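Local coordinates for protein leucine aminopeptidase (Legionella pneumophila, PDB 5GNE) that is probably a zinc-dependent leucine aminopeptidase, a metalloexopeptidase of the M28 family that removes amino acids from the N termini of peptides, at residues 97-102 / 298-303; 103-108 / 216-221. All blocks are in the same frame, centred on the assembly; numbering follows the deposited sequence.

How the contacts relate
From the N terminus, the chain passes a small four-stranded antiparallel sheet before reaching helix 99-106, whose first and later parts, with the flanking residues, supply the first segments of both contacts. Contact 2 closes first: between 103-108 and 216-221 lie helix 132-151, three strands of the large mixed sheet and most of helix 202-221. Contact 1 closes later, when 298-303 meets 97-102, so its loop encloses that of contact 2 and adds strands 230-235, 259-264 and 279-282. The short helix thus packs against the ends of helices 202-221 and 288-302, with helix 355-373 touching both contacts. Their centres lie about 13 Å apart, and Tyr301 of contact 1 also touches His103 and Phe106.

Contact 1 (97-102 / 298-303); sequences NHEAQV and LTRYVK
With CG1 anti to its backbone N (chi1 169°), Val102 sets this methyl over the ring of Tyr301, whose CG is turned beside its own backbone N (chi1 -68°). In this α/β peptidase of the M28 family the pair packs the start of helix 99-106 against the end of helix 288-302. CG1 of Val102 stands 3.7 Å from the Tyr301 ring centroid and 11° off its normal, a CH-pi contact. CG of Arg300 covers the centre of the opposite face, 3.9 Å above the ring plane, so the phenol is sandwiched between aliphatic groups. CG2 of Val102 sits nearer the hydroxyl end of the ring, 3.9 Å from Tyr301 CZ. The hydroxyl passes 3.5 Å from Glu99 CA, but its polar partner is Glu371 of helix 355-373, whose carboxylate also bonds the backbone N of Asn97 and His98. At the more exposed side, the extended Glu99 and the bent Arg300 cross at about a right angle. Their salt bridge is long, OE1 of Glu99 to NH2 of Arg300 measuring 3.8 Å. A water bridges them more closely, donating to Glu99 OE1 at 3.0 Å and accepting from Arg300 NE at 2.7 Å in the guanidinium plane.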
loop_
_atom_site.group_PDB
_atom_site.type_symbol
_atom_site.label_atom_id
_atom_site.label_comp_id
_atom_site.label_asym_id
_atom_site.label_seq_id
_atom_site.Cartn_x
_atom_site.Cartn_y
_atom_site.Cartn_z
ATOM N N ASN A 97 1.509 21.587 -14.471
ATOM C CA ASN A 97 1.972 22.408 -15.601
ATOM C C ASN A 97 2.534 21.612 -16.790
ATOM O O ASN A 97 3.313 22.127 -17.602
ATOM C CB ASN A 97 3.017 23.393 -15.053
ATOM C CG ASN A 97 4.061 22.698 -14.213
ATOM O OD1 ASN A 97 4.012 21.472 -14.013
ATOM N ND2 ASN A 97 4.954 23.473 -13.641
ATOM N N HIS A 98 2.187 20.340 -16.802
ATOM C CA HIS A 98 2.706 19.313 -17.682
ATOM C C HIS A 98 1.635 18.571 -18.474
ATOM O O HIS A 98 1.753 17.350 -18.702
ATOM C CB HIS A 98 3.502 18.416 -16.721
ATOM C CG HIS A 98 4.709 19.107 -16.185
ATOM N ND1 HIS A 98 5.793 18.448 -15.679
ATOM C CD2 HIS A 98 5.166 20.355 -16.470
ATOM C CE1 HIS A 98 6.747 19.307 -15.402
ATOM N NE2 HIS A 98 6.422 20.462 -15.967
ATOM N N GLU A 99 0.646 19.297 -18.985
ATOM C CA GLU A 99 -0.516 18.671 -19.604
ATOM C C GLU A 99 -0.142 17.823 -20.822
ATOM O O GLU A 99 -0.676 16.726 -21.004
ATOM C CB GLU A 99 -1.557 19.724 -20.017
ATOM C CG GLU A 99 -2.682 19.124 -20.886
ATOM C CD GLU A 99 -3.938 19.994 -20.982
ATOM O OE1 GLU A 99 -4.120 20.912 -20.142
ATOM O OE2 GLU A 99 -4.780 19.698 -21.861
ATOM N N ALA A 100 0.792 18.296 -21.644
ATOM C CA ALA A 100 1.156 17.530 -22.841
ATOM C C ALA A 100 1.735 16.191 -22.451
ATOM O O ALA A 100 1.359 15.161 -23.013
ATOM C CB ALA A 100 2.124 18.288 -23.679
ATOM N N GLN A 101 2.645 16.200 -21.482
ATOM C CA GLN A 101 3.270 14.954 -21.067
ATOM C C GLN A 101 2.267 13.996 -20.431
ATOM O O GLN A 101 2.266 12.801 -20.735
ATOM C CB GLN A 101 4.438 15.219 -20.116
ATOM C CG GLN A 101 5.633 15.947 -20.762
ATOM C CD GLN A 101 5.539 17.459 -20.745
ATOM O OE1 GLN A 101 4.456 18.049 -20.676
ATOM N NE2 GLN A 101 6.693 18.098 -20.831
ATOM N N VAL A 102 1.385 14.525 -19.592
ATOM C CA VAL A 102 0.380 13.709 -18.933
ATOM C C VAL A 102 -0.506 13.020 -19.986
ATOM O O VAL A 102 -0.777 11.821 -19.897
ATOM C CB VAL A 102 -0.463 14.571 -17.952
ATOM C CG1 VAL A 102 -1.684 13.808 -17.443
ATOM C CG2 VAL A 102 0.421 15.054 -16.772
ATOM N N LEU A 298 -7.251 14.491 -10.192
ATOM C CA LEU A 298 -8.473 13.780 -10.567
ATOM C C LEU A 298 -9.421 14.674 -11.362
ATOM O O LEU A 298 -9.953 14.282 -12.409
ATOM C CB LEU A 298 -9.178 13.241 -9.325
ATOM C CG LEU A 298 -8.669 11.906 -8.761
ATOM C CD1 LEU A 298 -9.449 11.487 -7.526
ATOM C CD2 LEU A 298 -8.731 10.820 -9.826
ATOM N N THR A 299 -9.630 15.884 -10.872
ATOM C CA THR A 299 -10.510 16.801 -11.559
ATOM C C THR A 299 -9.918 17.263 -12.893
ATOM O O THR A 299 -10.579 17.175 -13.941
ATOM C CB THR A 299 -10.852 17.997 -10.660
ATOM O OG1 THR A 299 -11.704 17.529 -9.605
ATOM C CG2 THR A 299 -11.606 19.060 -11.445
ATOM N N ARG A 300 -8.672 17.725 -12.863
ATOM C CA ARG A 300 -8.052 18.282 -14.059
ATOM C C ARG A 300 -7.761 17.241 -15.138
ATOM O O ARG A 300 -7.937 17.519 -16.316
ATOM C CB ARG A 300 -6.761 19.007 -13.697
ATOM C CG ARG A 300 -6.021 19.516 -14.901
ATOM C CD ARG A 300 -5.415 20.869 -14.638
ATOM N NE ARG A 300 -5.034 21.506 -15.888
ATOM C CZ ARG A 300 -4.481 22.708 -15.967
ATOM N NH1 ARG A 300 -4.239 23.393 -14.854
ATOM N NH2 ARG A 300 -4.164 23.218 -17.154
ATOM N N TYR A 301 -7.312 16.051 -14.754
ATOM C CA TYR A 301 -6.852 15.086 -15.759
ATOM C C TYR A 301 -7.723 13.843 -15.899
ATOM O O TYR A 301 -8.076 13.460 -17.014
ATOM C CB TYR A 301 -5.415 14.639 -15.467
ATOM C CG TYR A 301 -4.371 15.720 -15.642
ATOM C CD1 TYR A 301 -4.274 16.419 -16.839
ATOM C CD2 TYR A 301 -3.445 15.999 -14.638
ATOM C CE1 TYR A 301 -3.310 17.396 -17.020
ATOM C CE2 TYR A 301 -2.476 16.974 -14.818
ATOM C CZ TYR A 301 -2.414 17.663 -16.018
ATOM O OH TYR A 301 -1.462 18.632 -16.226
ATOM N N VAL A 302 -8.087 13.221 -14.780
ATOM C CA VAL A 302 -8.855 11.988 -14.845
ATOM C C VAL A 302 -10.319 12.332 -15.119
ATOM O O VAL A 302 -11.100 11.476 -15.549
ATOM C CB VAL A 302 -8.708 11.150 -13.568
ATOM C CG1 VAL A 302 -9.276 9.752 -13.779
ATOM C CG2 VAL A 302 -7.246 11.020 -13.205
ATOM N N LYS A 303 -10.663 13.598 -14.883
ATOM C CA LYS A 303 -12.028 14.125 -15.019
ATOM C C LYS A 303 -13.028 13.203 -14.332
ATOM O O LYS A 303 -13.970 12.701 -14.934
ATOM C CB LYS A 303 -12.355 14.297 -16.505
ATOM C CG LYS A 303 -11.331 15.201 -17.230
ATOM C CD LYS A 303 -11.770 16.654 -17.382
ATOM C CE LYS A 303 -11.066 17.333 -18.564
ATOM N NZ LYS A 303 -10.986 18.825 -18.436
HETATM O O HOH W 1 -6.113 20.215 -18.002
#

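Contact 2 (103-108 / 216-221); sequences HSLFEQ and ARVVFS
Gln108, the last residue of 103-108, reaches toward Ser221, in the last turn of 216-221. Its CB lies beside Val218, 4.4 Å from CG1. CG is turned beside the Gln108 backbone N (chi1 -57°), and a bend at chi2 then leads the chain on to Ser221, where CD comes within 4.1 Å of OG. At the tip, OE1 is 3.7 Å from Ser221 OG. OE1 of Gln108 and the backbone O of Ser221, 3.4 Å apart, are both acceptors, so no hydrogen bond joins them. The hydroxyl of Ser221 itself folds back over its own helix, close to the carbonyls of Arg217 and Val218.

The short helix here packs beside the C-terminal part of helix 202-221, a long helix of the zinc-peptidase α/β fold. Helix 202-221 carries the zinc ligand Asp204 near its start, whereas this contact sits far from that start, away from the metals. Val218 provides the apolar centre: CG1 lies against Leu105, 3.7 Å from its backbone O and 4.0 Å from its CB, the two side chains crossing obliquely. Leu366 of helix 355-373 also touches Val218, and Val370 touches Leu105, so a third helix closes over the pair. The other methyl, CG2, lies 3.9 Å from Gln108 O.

That carbonyl also receives Arg217. A bend at chi3 (77°) sets NE off the line of the extended first part of the chain, and NH2 ends 3.0 Å from Gln108 O. The oxygen lies at the guanidinium edge near its plane, but the bond is weak, with an N-H...O angle of 121°. The stronger partner of NH2 is Glu214, one turn earlier in the same helix, through a salt bridge.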
loop_
_atom_site.group_PDB
_atom_site.type_symbol
_atom_site.label_atom_id
_atom_site.label_comp_id
_atom_site.label_asym_id
_atom_site.label_seq_id
_atom_site.Cartn_x
_atom_site.Cartn_y
_atom_site.Cartn_z
ATOM N N HIS A 103 -0.954 13.764 -20.991
ATOM C CA HIS A 103 -1.770 13.146 -22.029
ATOM C C HIS A 103 -1.005 12.130 -22.866
ATOM O O HIS A 103 -1.561 11.096 -23.200
ATOM C CB HIS A 103 -2.437 14.207 -22.907
ATOM C CG HIS A 103 -3.606 14.868 -22.237
ATOM N ND1 HIS A 103 -3.468 15.878 -21.308
ATOM C CD2 HIS A 103 -4.935 14.613 -22.317
ATOM C CE1 HIS A 103 -4.662 16.241 -20.872
ATOM N NE2 HIS A 103 -5.569 15.488 -21.467
ATOM N N SER A 104 0.262 12.388 -23.171
ATOM C CA SER A 104 1.075 11.393 -23.883
ATOM C C SER A 104 1.075 10.096 -23.116
ATOM O O SER A 104 0.941 9.032 -23.710
ATOM C CB SER A 104 2.507 11.864 -24.111
ATOM O OG SER A 104 2.521 12.991 -24.954
ATOM N N LEU A 105 1.228 10.175 -21.795
ATOM C CA LEU A 105 1.285 8.949 -21.003
ATOM C C LEU A 105 -0.066 8.258 -20.951
ATOM O O LEU A 105 -0.111 7.023 -21.003
ATOM C CB LEU A 105 1.819 9.214 -19.591
ATOM C CG LEU A 105 3.265 9.731 -19.609
ATOM C CD1 LEU A 105 3.916 9.417 -18.306
ATOM C CD2 LEU A 105 4.081 9.067 -20.716
ATOM N N PHE A 106 -1.153 9.022 -20.818
ATOM C CA PHE A 106 -2.514 8.431 -20.852
ATOM C C PHE A 106 -2.713 7.577 -22.104
ATOM O O PHE A 106 -3.147 6.439 -22.022
ATOM C CB PHE A 106 -3.611 9.501 -20.795
ATOM C CG PHE A 106 -3.799 10.112 -19.428
ATOM C CD1 PHE A 106 -2.849 9.898 -18.416
ATOM C CD2 PHE A 106 -4.934 10.876 -19.137
ATOM C CE1 PHE A 106 -3.007 10.452 -17.152
ATOM C CE2 PHE A 106 -5.119 11.440 -17.865
ATOM C CZ PHE A 106 -4.150 11.222 -16.861
ATOM N N GLU A 107 -2.347 8.127 -23.260
ATOM C CA GLU A 107 -2.536 7.445 -24.545
ATOM C C GLU A 107 -1.769 6.126 -24.654
ATOM O O GLU A 107 -2.014 5.338 -25.559
ATOM C CB GLU A 107 -2.134 8.375 -25.699
ATOM C CG GLU A 107 -3.088 9.539 -25.903
ATOM C CD GLU A 107 -2.543 10.591 -26.861
ATOM O OE1 GLU A 107 -2.275 10.254 -28.035
ATOM O OE2 GLU A 107 -2.397 11.764 -26.440
ATOM N N GLN A 108 -0.848 5.881 -23.730
ATOM C CA GLN A 108 -0.121 4.623 -23.729
ATOM C C GLN A 108 -0.658 3.607 -22.731
ATOM O O GLN A 108 -0.148 2.495 -22.647
ATOM C CB GLN A 108 1.351 4.882 -23.461
ATOM C CG GLN A 108 1.952 5.823 -24.462
ATOM C CD GLN A 108 3.402 5.514 -24.724
ATOM O OE1 GLN A 108 4.288 5.963 -23.990
ATOM N NE2 GLN A 108 3.661 4.713 -25.759
ATOM N N ALA A 216 4.394 1.569 -14.141
ATOM C CA ALA A 216 5.811 1.287 -14.405
ATOM C C ALA A 216 6.053 1.036 -15.883
ATOM O O ALA A 216 7.031 1.506 -16.451
ATOM C CB ALA A 216 6.302 0.094 -13.581
ATOM N N ARG A 217 5.168 0.292 -16.511
ATOM C CA ARG A 217 5.393 -0.055 -17.895
ATOM C C ARG A 217 5.195 1.136 -18.826
ATOM O O ARG A 217 5.976 1.345 -19.753
ATOM C CB ARG A 217 4.424 -1.154 -18.307
ATOM C CG ARG A 217 4.606 -1.648 -19.743
ATOM C CD ARG A 217 3.405 -2.488 -20.197
ATOM N NE ARG A 217 2.280 -1.617 -20.521
ATOM C CZ ARG A 217 2.240 -0.819 -21.588
ATOM N NH1 ARG A 217 3.250 -0.811 -22.445
ATOM N NH2 ARG A 217 1.186 -0.041 -21.805
ATOM N N VAL A 218 4.166 1.932 -18.569
ATOM C CA VAL A 218 4.014 3.198 -19.272
ATOM C C VAL A 218 5.248 4.097 -19.141
ATOM O O VAL A 218 5.772 4.587 -20.141
ATOM C CB VAL A 218 2.762 3.937 -18.795
ATOM C CG1 VAL A 218 2.740 5.349 -19.359
ATOM C CG2 VAL A 218 1.529 3.162 -19.237
ATOM N N VAL A 219 5.742 4.264 -17.920
ATOM C CA VAL A 219 6.961 5.034 -17.683
ATOM C C VAL A 219 8.169 4.490 -18.480
ATOM O O VAL A 219 8.921 5.265 -19.059
ATOM C CB VAL A 219 7.315 5.060 -16.177
ATOM C CG1 VAL A 219 8.735 5.538 -15.972
ATOM C CG2 VAL A 219 6.333 5.944 -15.399
ATOM N N PHE A 220 8.326 3.170 -18.568
ATOM C CA PHE A 220 9.431 2.599 -19.349
ATOM C C PHE A 220 9.295 2.929 -20.835
ATOM O O PHE A 220 10.291 3.164 -21.528
ATOM C CB PHE A 220 9.530 1.072 -19.191
ATOM C CG PHE A 220 10.230 0.610 -17.932
ATOM C CD1 PHE A 220 11.529 0.964 -17.685
ATOM C CD2 PHE A 220 9.604 -0.236 -17.037
ATOM C CE1 PHE A 220 12.179 0.527 -16.538
ATOM C CE2 PHE A 220 10.250 -0.679 -15.891
ATOM C CZ PHE A 220 11.530 -0.302 -15.645
ATOM N N SER A 221 8.063 2.923 -21.327
ATOM C CA SER A 221 7.808 3.187 -22.739
ATOM C C SER A 221 7.683 4.689 -23.044
ATOM O O SER A 221 7.573 5.077 -24.197
ATOM C CB SER A 221 6.560 2.441 -23.198
ATOM O OG SER A 221 5.448 2.857 -22.442
#